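Local coordinates for aminoglycoside phosphotransferase (Alicyclobacillus acidocaldarius subsp. acidocaldarius, PDB 4PDY), which is probably a transferase of the aminoglycoside phosphotransferase family, related to the protein kinases, and carries a bound histidine in this crystal, at residues Y55-S60 / Y105-W110; R75-Q80 / H135-S140; A201-R206 / E296-F301. All coordinates share one frame; numbering follows the deposited sequence.

Contact 1. Residues Y55-S60 / Y105-W110; sequences YAAKRS and YYVTEW. With HIS (histidine), chain B.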
loop_
_atom_site.group_PDB
_atom_site.type_symbol
_atom_site.label_atom_id
_atom_site.label_comp_id
_atom_site.label_asym_id
_atom_site.label_seq_id
_atom_site.Cartn_x
_atom_site.Cartn_y
_atom_site.Cartn_z
ATOM N N TYR A 55 -17.554 7.012 15.294
ATOM C CA TYR A 55 -17.553 5.903 14.352
ATOM C C TYR A 55 -17.100 6.450 13.010
ATOM O O TYR A 55 -17.378 7.596 12.681
ATOM C CB TYR A 55 -18.942 5.295 14.234
ATOM C CG TYR A 55 -19.491 4.851 15.544
ATOM C CD1 TYR A 55 -20.174 5.752 16.375
ATOM C CD2 TYR A 55 -19.325 3.560 15.971
ATOM C CE1 TYR A 55 -20.646 5.350 17.588
ATOM C CE2 TYR A 55 -19.803 3.146 17.190
ATOM C CZ TYR A 55 -20.469 4.052 18.000
ATOM O OH TYR A 55 -20.967 3.630 19.192
ATOM N N ALA A 56 -16.398 5.597 12.246
ATOM C CA ALA A 56 -15.972 5.915 10.892
ATOM C C ALA A 56 -16.909 5.219 9.906
ATOM O O ALA A 56 -16.993 3.982 9.920
ATOM C CB ALA A 56 -14.554 5.404 10.676
ATOM N N ALA A 57 -17.580 5.980 9.059
ATOM C CA ALA A 57 -18.481 5.430 8.054
ATOM C C ALA A 57 -17.846 5.626 6.679
ATOM O O ALA A 57 -17.395 6.708 6.336
ATOM C CB ALA A 57 -19.818 6.128 8.144
ATOM N N LYS A 58 -17.793 4.543 5.916
ATOM C CA LYS A 58 -17.163 4.543 4.611
ATOM C C LYS A 58 -18.198 4.296 3.517
ATOM O O LYS A 58 -18.946 3.316 3.589
ATOM C CB LYS A 58 -16.113 3.435 4.558
ATOM C CG LYS A 58 -15.398 3.304 3.200
ATOM C CD LYS A 58 -14.531 4.510 2.869
ATOM C CE LYS A 58 -13.842 4.403 1.508
ATOM N NZ LYS A 58 -12.785 3.366 1.533
ATOM N N ARG A 59 -18.225 5.200 2.545
ATOM C CA ARG A 59 -18.928 5.011 1.302
ATOM C C ARG A 59 -17.953 4.309 0.352
ATOM O O ARG A 59 -16.864 4.833 0.059
ATOM C CB ARG A 59 -19.331 6.343 0.707
ATOM C CG ARG A 59 -20.051 6.222 -0.619
ATOM C CD ARG A 59 -20.342 7.567 -1.249
ATOM N NE ARG A 59 -21.496 8.243 -0.644
ATOM C CZ ARG A 59 -21.480 9.372 0.061
ATOM N NH1 ARG A 59 -20.355 10.011 0.363
ATOM N NH2 ARG A 59 -22.637 9.865 0.475
ATOM N N SER A 60 -18.341 3.126 -0.107
ATOM C CA SER A 60 -17.484 2.306 -0.949
ATOM C C SER A 60 -18.230 1.887 -2.214
ATOM O O SER A 60 -19.458 1.963 -2.285
ATOM C CB SER A 60 -17.010 1.075 -0.162
ATOM O OG SER A 60 -16.156 0.238 -0.938
ATOM N N TYR A 105 -22.083 0.918 2.054
ATOM C CA TYR A 105 -21.626 1.629 3.239
ATOM C C TYR A 105 -21.280 0.645 4.332
ATOM O O TYR A 105 -22.035 -0.289 4.585
ATOM C CB TYR A 105 -22.741 2.555 3.731
ATOM C CG TYR A 105 -23.107 3.651 2.756
ATOM C CD1 TYR A 105 -22.394 4.848 2.732
ATOM C CD2 TYR A 105 -24.134 3.480 1.844
ATOM C CE1 TYR A 105 -22.724 5.856 1.853
ATOM C CE2 TYR A 105 -24.451 4.476 0.935
ATOM C CZ TYR A 105 -23.733 5.648 0.923
ATOM O OH TYR A 105 -24.075 6.671 0.068
ATOM N N TYR A 106 -20.171 0.896 5.013
ATOM C CA TYR A 106 -19.859 0.129 6.215
ATOM C C TYR A 106 -19.224 1.019 7.250
ATOM O O TYR A 106 -18.641 2.038 6.912
ATOM C CB TYR A 106 -18.994 -1.118 5.886
ATOM C CG TYR A 106 -17.629 -0.826 5.330
ATOM C CD1 TYR A 106 -16.550 -0.626 6.165
ATOM C CD2 TYR A 106 -17.399 -0.820 3.957
ATOM C CE1 TYR A 106 -15.293 -0.332 5.687
ATOM C CE2 TYR A 106 -16.132 -0.535 3.465
ATOM C CZ TYR A 106 -15.072 -0.311 4.331
ATOM O OH TYR A 106 -13.799 -0.039 3.869
ATOM N N VAL A 107 -19.381 0.612 8.506
ATOM C CA VAL A 107 -19.063 1.443 9.653
ATOM C C VAL A 107 -18.133 0.656 10.565
ATOM O O VAL A 107 -18.337 -0.538 10.802
ATOM C CB VAL A 107 -20.367 1.813 10.404
ATOM C CG1 VAL A 107 -20.064 2.609 11.651
ATOM C CG2 VAL A 107 -21.336 2.589 9.512
ATOM N N THR A 108 -17.141 1.358 11.113
ATOM C CA THR A 108 -16.273 0.793 12.141
ATOM C C THR A 108 -16.229 1.696 13.364
ATOM O O THR A 108 -16.572 2.899 13.335
ATOM C CB THR A 108 -14.823 0.576 11.671
ATOM O OG1 THR A 108 -14.193 1.821 11.394
ATOM C CG2 THR A 108 -14.752 -0.280 10.419
ATOM N N GLU A 109 -15.844 1.091 14.480
ATOM C CA GLU A 109 -15.525 1.864 15.675
ATOM C C GLU A 109 -14.392 2.792 15.272
ATOM O O GLU A 109 -13.586 2.451 14.397
ATOM C CB GLU A 109 -15.076 0.949 16.834
ATOM C CG GLU A 109 -16.071 -0.125 17.278
ATOM C CD GLU A 109 -17.311 0.378 18.035
ATOM O OE1 GLU A 109 -17.321 1.508 18.568
ATOM O OE2 GLU A 109 -18.303 -0.388 18.115
ATOM N N TRP A 110 -14.312 3.958 15.897
ATOM C CA TRP A 110 -13.227 4.858 15.659
ATOM C C TRP A 110 -11.949 4.386 16.298
ATOM O O TRP A 110 -11.960 3.893 17.421
ATOM C CB TRP A 110 -13.546 6.178 16.324
ATOM C CG TRP A 110 -12.596 7.220 16.019
ATOM C CD1 TRP A 110 -11.605 7.747 16.831
ATOM C CD2 TRP A 110 -12.579 7.959 14.829
ATOM N NE1 TRP A 110 -10.957 8.754 16.158
ATOM C CE2 TRP A 110 -11.541 8.902 14.926
ATOM C CE3 TRP A 110 -13.355 7.922 13.669
ATOM C CZ2 TRP A 110 -11.244 9.768 13.895
ATOM C CZ3 TRP A 110 -13.060 8.769 12.657
ATOM C CH2 TRP A 110 -12.026 9.695 12.771
HETATM N N HIS B . -8.142 8.258 13.877
HETATM C CA HIS B . -7.900 8.366 12.442
HETATM C C HIS B . -7.169 9.674 12.156
HETATM O O HIS B . -7.735 10.651 11.816
HETATM C CB HIS B . -9.209 8.333 11.643
HETATM C CG HIS B . -9.924 7.012 11.658
HETATM N ND1 HIS B . -10.434 6.440 10.512
HETATM C CD2 HIS B . -10.239 6.168 12.671
HETATM C CE1 HIS B . -11.023 5.296 10.815
HETATM N NE2 HIS B . -10.912 5.103 12.117
HETATM O OXT HIS B . -5.940 9.741 12.272
HETATM O O HOH W 1 -20.379 0.523 19.625
HETATM O O HOH W 2 -15.776 2.343 7.906
#
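Ala57 and Val107 face each other as a non-hydrogen-bonded pair, CB of the alanine 4.1 Å from CG2 of the valine. CG1 of Val107, anti to its backbone N, turns instead to CB of Tyr55, and Trp47 of strand 44-49 packs against both Ala57 and Val107. On the face that carries Ala56, Lys58 and Tyr106, the CB of Lys58 sits over the Tyr106 ring, 4.0 Å from its centroid, a CH-pi contact offset toward the rim. Strands 54-60 and 103-109 run antiparallel here, neighbours in the antiparallel sheet of the N-terminal lobe of the kinase-like fold. Four backbone bonds join them in two hydrogen-bonded pairs, Ala56 with Thr108 and Lys58 with Tyr106; the straightest runs from Lys58 N to Tyr106 O (2.8 Å, 169° at the hydrogen). A water donates to both Ala56 O and Tyr106 O. At one end Trp110 lays its indole flat against the bound histidine, whose CD2 lies 3.5 Å above the ring plane, while CB of Ala56 touches the ligand's CE1 at 3.5 Å. At the other end Arg59 bends at chi3 (-78°) so that NE donates to Tyr105 OH (3.1 Å), from a guanidinium turned 73° from the phenol ring, while its NH1 bonds to Pro21 O. Beyond the ring of Tyr106, OE2 of Glu245 forms a salt bridge with Lys58 NZ and a hydrogen bond with Tyr106 OH.

Contact 2. Residues R75-Q80 / H135-S140; sequences RHAQEQ and HEATRS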
loop_
_atom_site.group_PDB
_atom_site.type_symbol
_atom_site.label_atom_id
_atom_site.label_comp_id
_atom_site.label_asym_id
_atom_site.label_seq_id
_atom_site.Cartn_x
_atom_site.Cartn_y
_atom_site.Cartn_z
ATOM N N ARG A 75 -12.571 -11.551 10.816
ATOM C CA ARG A 75 -12.985 -12.348 11.962
ATOM C C ARG A 75 -12.152 -13.623 12.065
ATOM O O ARG A 75 -11.845 -14.077 13.171
ATOM C CB ARG A 75 -14.473 -12.638 11.916
ATOM C CG ARG A 75 -15.278 -11.437 12.385
ATOM C CD ARG A 75 -16.760 -11.714 12.467
ATOM N NE ARG A 75 -17.551 -10.485 12.555
ATOM C CZ ARG A 75 -18.849 -10.442 12.294
ATOM N NH1 ARG A 75 -19.479 -11.541 11.927
ATOM N NH2 ARG A 75 -19.514 -9.306 12.376
ATOM N N HIS A 76 -11.770 -14.202 10.924
ATOM C CA HIS A 76 -10.855 -15.342 10.971
ATOM C C HIS A 76 -9.514 -14.950 11.605
ATOM O O HIS A 76 -9.005 -15.617 12.523
ATOM C CB HIS A 76 -10.629 -15.899 9.570
ATOM C CG HIS A 76 -9.557 -16.930 9.543
ATOM N ND1 HIS A 76 -9.815 -18.270 9.706
ATOM C CD2 HIS A 76 -8.211 -16.809 9.478
ATOM C CE1 HIS A 76 -8.675 -18.940 9.701
ATOM N NE2 HIS A 76 -7.690 -18.071 9.584
ATOM N N ALA A 77 -8.955 -13.853 11.129
ATOM C CA ALA A 77 -7.707 -13.354 11.682
ATOM C C ALA A 77 -7.822 -13.142 13.203
ATOM O O ALA A 77 -6.935 -13.504 13.977
ATOM C CB ALA A 77 -7.308 -12.063 10.972
ATOM N N GLN A 78 -8.944 -12.582 13.622
ATOM C CA GLN A 78 -9.169 -12.356 15.034
ATOM C C GLN A 78 -9.191 -13.636 15.877
ATOM O O GLN A 78 -8.674 -13.660 17.004
ATOM C CB GLN A 78 -10.477 -11.646 15.195
ATOM C CG GLN A 78 -10.895 -11.562 16.630
ATOM C CD GLN A 78 -12.153 -10.806 16.710
ATOM O OE1 GLN A 78 -13.176 -11.220 16.132
ATOM N NE2 GLN A 78 -12.097 -9.654 17.347
ATOM N N GLU A 79 -9.811 -14.695 15.346
ATOM C CA GLU A 79 -9.819 -16.002 16.027
ATOM C C GLU A 79 -8.403 -16.569 16.161
ATOM O O GLU A 79 -8.157 -17.428 17.006
ATOM C CB GLU A 79 -10.731 -17.030 15.308
ATOM C CG GLU A 79 -12.211 -16.947 15.676
ATOM C CD GLU A 79 -12.922 -18.313 15.711
ATOM O OE1 GLU A 79 -12.293 -19.347 15.376
ATOM O OE2 GLU A 79 -14.120 -18.362 16.086
ATOM N N GLN A 80 -7.490 -16.098 15.313
ATOM C CA GLN A 80 -6.070 -16.434 15.400
ATOM C C GLN A 80 -5.253 -15.441 16.241
ATOM O O GLN A 80 -4.033 -15.579 16.331
ATOM C CB GLN A 80 -5.470 -16.498 13.991
ATOM C CG GLN A 80 -6.139 -17.520 13.085
ATOM C CD GLN A 80 -6.023 -18.920 13.635
ATOM O OE1 GLN A 80 -7.018 -19.604 13.843
ATOM N NE2 GLN A 80 -4.802 -19.347 13.885
ATOM N N HIS A 135 -0.858 -11.073 7.794
ATOM C CA HIS A 135 -0.519 -12.109 6.823
ATOM C C HIS A 135 -0.502 -13.470 7.493
ATOM O O HIS A 135 -1.062 -14.437 6.963
ATOM C CB HIS A 135 0.815 -11.791 6.173
ATOM C CG HIS A 135 1.072 -12.592 4.936
ATOM N ND1 HIS A 135 0.636 -12.196 3.696
ATOM C CD2 HIS A 135 1.704 -13.773 4.758
ATOM C CE1 HIS A 135 0.993 -13.099 2.798
ATOM N NE2 HIS A 135 1.637 -14.066 3.422
ATOM N N GLU A 136 0.088 -13.534 8.680
ATOM C CA GLU A 136 0.183 -14.791 9.420
ATOM C C GLU A 136 -1.196 -15.290 9.841
ATOM O O GLU A 136 -1.522 -16.473 9.725
ATOM C CB GLU A 136 1.092 -14.608 10.633
ATOM C CG GLU A 136 1.264 -15.837 11.514
ATOM C CD GLU A 136 2.147 -16.920 10.903
ATOM O OE1 GLU A 136 2.750 -16.700 9.830
ATOM O OE2 GLU A 136 2.252 -17.998 11.519
ATOM N N ALA A 137 -2.012 -14.372 10.388
ATOM C CA ALA A 137 -3.337 -14.723 10.900
ATOM C C ALA A 137 -4.330 -15.155 9.829
ATOM O O ALA A 137 -5.391 -15.660 10.162
ATOM C CB ALA A 137 -3.928 -13.562 11.700
ATOM N N THR A 138 -3.998 -14.902 8.564
ATOM C CA THR A 138 -4.881 -15.241 7.452
ATOM C C THR A 138 -4.344 -16.365 6.560
ATOM O O THR A 138 -4.895 -16.638 5.497
ATOM C CB THR A 138 -5.196 -14.008 6.590
ATOM O OG1 THR A 138 -3.984 -13.406 6.128
ATOM C CG2 THR A 138 -6.001 -12.982 7.394
ATOM N N ARG A 139 -3.271 -17.010 7.005
ATOM C CA ARG A 139 -2.710 -18.142 6.264
ATOM C C ARG A 139 -3.811 -19.163 6.022
ATOM O O ARG A 139 -4.626 -19.448 6.891
ATOM C CB ARG A 139 -1.600 -18.765 7.116
ATOM C CG ARG A 139 -0.792 -19.862 6.464
ATOM C CD ARG A 139 0.444 -20.197 7.299
ATOM N NE ARG A 139 1.554 -19.265 7.058
ATOM C CZ ARG A 139 2.573 -19.477 6.216
ATOM N NH1 ARG A 139 2.654 -20.596 5.511
ATOM N NH2 ARG A 139 3.519 -18.559 6.068
ATOM N N SER A 140 -3.835 -19.713 4.815
ATOM C CA SER A 140 -4.786 -20.755 4.469
ATOM C C SER A 140 -6.250 -20.300 4.390
ATOM O O SER A 140 -7.113 -21.140 4.126
ATOM C CB SER A 140 -4.681 -21.962 5.423
ATOM O OG SER A 140 -3.394 -22.564 5.362
HETATM O O HOH W 3 -5.068 -18.891 9.522
#
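His76 reaches across first. Its CG is anti to the backbone N (chi1 172°), which carries the imidazole out toward 135-140 and brings its CD2 edge to within 3.1 Å of Ala137 O, near the ring plane. The neighbouring NE2 is also close to that carbonyl, but the angle is too poor for a hydrogen bond. NE2 instead pairs with a water lying in the plane of the ring, 2.7 Å away. The same water donates to Arg139 O, at 2.7 Å, and more weakly to Ala137 O, so it links the imidazole to two carbonyls, those of Ala137 and Arg139. The ring of Phe141 also meets that of His76, their planes inclined at about 30°.

One residue on, the CA atoms of the two segments come nearest, CA of Ala77 lying 4.6 Å from CA of Ala137. Methyl meets methyl here, CB to CB at 3.8 Å, and CG2 of Thr138 lies beside the same Ala77 CB at 3.9 Å. With such small side chains the C-terminal ends of helices 64-79 and 121-137 come close together. Helix 64-79 follows strand 54-60 of the N-terminal lobe and helix 121-137 follows strand 114-115, so the contact probably sits where the two lobes meet, as in the kinase-like fold. Phe82, in the loop after the first helix, packs on both alanines. Thr138 holds its OG1 between backbone N and carbonyl carbon (chi1 56°), so that CG2 is the branch presented to Ala77, while OG1 bonds to Phe134 O and to Trp221 N.

Gln80, just past the helix, bends at chi2 and approaches Ala137 with the aliphatic base of its chain: CG lies 3.5 Å from Ala137 O, and its CB is 4.0 Å from CB of Ala137.

Contact 3. Residues A201-R206 / E296-F301; sequences ALFEDR and EAILRF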
loop_
_atom_site.group_PDB
_atom_site.type_symbol
_atom_site.label_atom_id
_atom_site.label_comp_id
_atom_site.label_asym_id
_atom_site.label_seq_id
_atom_site.Cartn_x
_atom_site.Cartn_y
_atom_site.Cartn_z
ATOM N N ALA A 201 15.763 -9.389 -14.056
ATOM C CA ALA A 201 16.611 -10.584 -13.874
ATOM C C ALA A 201 16.302 -11.278 -12.543
ATOM O O ALA A 201 16.234 -12.506 -12.451
ATOM C CB ALA A 201 18.096 -10.238 -13.969
ATOM N N LEU A 202 16.072 -10.482 -11.493
ATOM C CA LEU A 202 15.715 -11.064 -10.201
ATOM C C LEU A 202 14.367 -11.756 -10.241
ATOM O O LEU A 202 14.207 -12.842 -9.687
ATOM C CB LEU A 202 15.715 -10.021 -9.083
ATOM C CG LEU A 202 17.092 -9.655 -8.533
ATOM C CD1 LEU A 202 16.965 -8.406 -7.682
ATOM C CD2 LEU A 202 17.685 -10.790 -7.720
ATOM N N PHE A 203 13.399 -11.153 -10.917
ATOM C CA PHE A 203 12.092 -11.791 -11.078
ATOM C C PHE A 203 12.160 -13.124 -11.841
ATOM O O PHE A 203 11.303 -13.969 -11.645
ATOM C CB PHE A 203 11.092 -10.858 -11.770
ATOM C CG PHE A 203 10.532 -9.766 -10.879
ATOM C CD1 PHE A 203 9.775 -10.063 -9.742
ATOM C CD2 PHE A 203 10.729 -8.445 -11.215
ATOM C CE1 PHE A 203 9.250 -9.048 -8.947
ATOM C CE2 PHE A 203 10.210 -7.431 -10.422
ATOM C CZ PHE A 203 9.475 -7.739 -9.295
ATOM N N GLU A 204 13.176 -13.281 -12.699
ATOM C CA GLU A 204 13.413 -14.513 -13.489
ATOM C C GLU A 204 14.244 -15.563 -12.750
ATOM O O GLU A 204 14.392 -16.680 -13.239
ATOM C CB GLU A 204 14.062 -14.132 -14.822
ATOM C CG GLU A 204 13.129 -13.301 -15.688
ATOM C CD GLU A 204 13.719 -12.912 -17.021
ATOM O OE1 GLU A 204 14.960 -12.858 -17.141
ATOM O OE2 GLU A 204 12.932 -12.645 -17.955
ATOM N N ASP A 205 14.756 -15.230 -11.571
ATOM C CA ASP A 205 15.524 -16.170 -10.780
ATOM C C ASP A 205 14.618 -17.224 -10.160
ATOM O O ASP A 205 13.544 -16.929 -9.619
ATOM C CB ASP A 205 16.338 -15.459 -9.682
ATOM C CG ASP A 205 17.559 -14.706 -10.229
ATOM O OD1 ASP A 205 18.055 -15.061 -11.331
ATOM O OD2 ASP A 205 18.040 -13.758 -9.548
ATOM N N ARG A 206 15.069 -18.466 -10.210
ATOM C CA ARG A 206 14.233 -19.581 -9.794
ATOM C C ARG A 206 13.838 -19.523 -8.308
ATOM O O ARG A 206 12.730 -19.909 -7.926
ATOM C CB ARG A 206 14.938 -20.897 -10.180
ATOM C CG ARG A 206 16.288 -21.104 -9.503
ATOM C CD ARG A 206 17.283 -21.865 -10.381
ATOM N NE ARG A 206 18.225 -22.660 -9.596
ATOM C CZ ARG A 206 17.922 -23.756 -8.898
ATOM N NH1 ARG A 206 16.677 -24.225 -8.855
ATOM N NH2 ARG A 206 18.879 -24.394 -8.230
ATOM N N GLU A 296 13.853 -7.425 -3.017
ATOM C CA GLU A 296 14.846 -6.702 -3.781
ATOM C C GLU A 296 14.432 -6.499 -5.247
ATOM O O GLU A 296 14.694 -5.444 -5.829
ATOM C CB GLU A 296 16.172 -7.451 -3.778
ATOM C CG GLU A 296 16.883 -7.468 -2.436
ATOM C CD GLU A 296 18.209 -8.193 -2.533
ATOM O OE1 GLU A 296 18.221 -9.443 -2.653
ATOM O OE2 GLU A 296 19.236 -7.494 -2.509
ATOM N N ALA A 297 13.819 -7.518 -5.847
ATOM C CA ALA A 297 13.370 -7.406 -7.234
ATOM C C ALA A 297 12.411 -6.228 -7.402
ATOM O O ALA A 297 12.507 -5.421 -8.346
ATOM C CB ALA A 297 12.678 -8.688 -7.682
ATOM N N ILE A 298 11.495 -6.115 -6.444
ATOM C CA ILE A 298 10.516 -5.052 -6.501
ATOM C C ILE A 298 11.194 -3.692 -6.262
ATOM O O ILE A 298 10.990 -2.757 -7.031
ATOM C CB ILE A 298 9.383 -5.295 -5.482
ATOM C CG1 ILE A 298 8.560 -6.520 -5.858
ATOM C CG2 ILE A 298 8.448 -4.089 -5.397
ATOM C CD1 ILE A 298 7.814 -7.132 -4.703
ATOM N N LEU A 299 11.967 -3.570 -5.178
ATOM C CA LEU A 299 12.630 -2.303 -4.879
ATOM C C LEU A 299 13.632 -1.819 -5.908
ATOM O O LEU A 299 13.786 -0.617 -6.116
ATOM C CB LEU A 299 13.374 -2.365 -3.575
ATOM C CG LEU A 299 12.564 -2.496 -2.327
ATOM C CD1 LEU A 299 13.493 -2.524 -1.128
ATOM C CD2 LEU A 299 11.596 -1.325 -2.239
ATOM N N ARG A 300 14.308 -2.758 -6.574
ATOM C CA ARG A 300 15.308 -2.377 -7.546
ATOM C C ARG A 300 14.679 -1.702 -8.760
ATOM O O ARG A 300 15.309 -0.863 -9.403
ATOM C CB ARG A 300 16.086 -3.630 -7.989
ATOM C CG ARG A 300 17.082 -3.459 -9.134
ATOM C CD ARG A 300 18.172 -2.448 -8.879
ATOM N NE ARG A 300 19.132 -2.913 -7.896
ATOM C CZ ARG A 300 20.198 -2.221 -7.497
ATOM N NH1 ARG A 300 21.027 -2.767 -6.618
ATOM N NH2 ARG A 300 20.450 -1.005 -7.992
ATOM N N PHE A 301 13.452 -2.081 -9.097
ATOM C CA PHE A 301 12.811 -1.493 -10.279
ATOM C C PHE A 301 12.627 0.016 -10.065
ATOM O O PHE A 301 12.201 0.409 -8.970
ATOM C CB PHE A 301 11.438 -2.081 -10.541
ATOM C CG PHE A 301 10.926 -1.742 -11.893
ATOM C CD1 PHE A 301 11.235 -2.544 -12.999
ATOM C CD2 PHE A 301 10.184 -0.583 -12.082
ATOM C CE1 PHE A 301 10.786 -2.201 -14.251
ATOM C CE2 PHE A 301 9.738 -0.233 -13.340
ATOM C CZ PHE A 301 10.035 -1.040 -14.429
#
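The methyl of Ala297 is the point on which two side chains of helix 189-203 converge. Leu202 and Phe203 both hold CG anti to the carbonyl carbon and beside the backbone N (chi1 -79° and -76°), yet they meet the methyl from different directions. Phe203 turns its ring so that one face lies against Ala297 CB, which stands 3.6 Å from the centroid and only 9° off the normal, a nearly central CH-pi contact. All six ring carbons are therefore at similar distances from that methyl. The ring's far end meets Ile298 differently: CZ approaches CG1 at 3.8 Å, at the ring edge, and the two side chains cross at about a right angle. Leu202 meets the same methyl with its CB, 3.6 Å from Ala297 CB, and with CD1 anti to its CA it sends that methyl along the backbone of the other helix, to lie 3.7 Å from Ala297 N and 4.1 Å from CB of Glu296. This is helix-to-helix packing in the helical C-terminal lobe of the kinase-like fold, joining the C-terminal part of helix 189-203 to helix 289-300, with no hydrogen bond between 201-206 and 296-301. Helix 154-173 supplies Phe158, whose ring meets that of Phe203. An alanine in place of Phe203 would remove the ring that covers the Ala297 methyl and touches Ile298, and would probably loosen the packing here and toward helix 154-173. Asp205, just before helix 206-218, forms a salt bridge with Arg293 of helix 289-300; Asp195 and Ser199 of helix 189-203 hold Arg300 and Ala297 O.

Contact 1 alone touches the bound histidine, supplying Ala56 and Trp110 to a pocket that Val111, Gly113, Gln114, Pro115, Leu232 and Ile242 complete. Contact 2 lies with its centre about 22 Å from that of contact 1, the nearest atoms about 9 Å apart. The two are interleaved along the chain: strand 54-60 leads into helix 64-79, and strand 103-109 precedes helix 121-137. Contact 3 follows later in sequence, about 38 Å from contact 1 between centres and on the opposite side of the chain's centre. Contact 2 is nearer to it, about 29 Å between centres, though even there some 12 Å separates the nearest atoms.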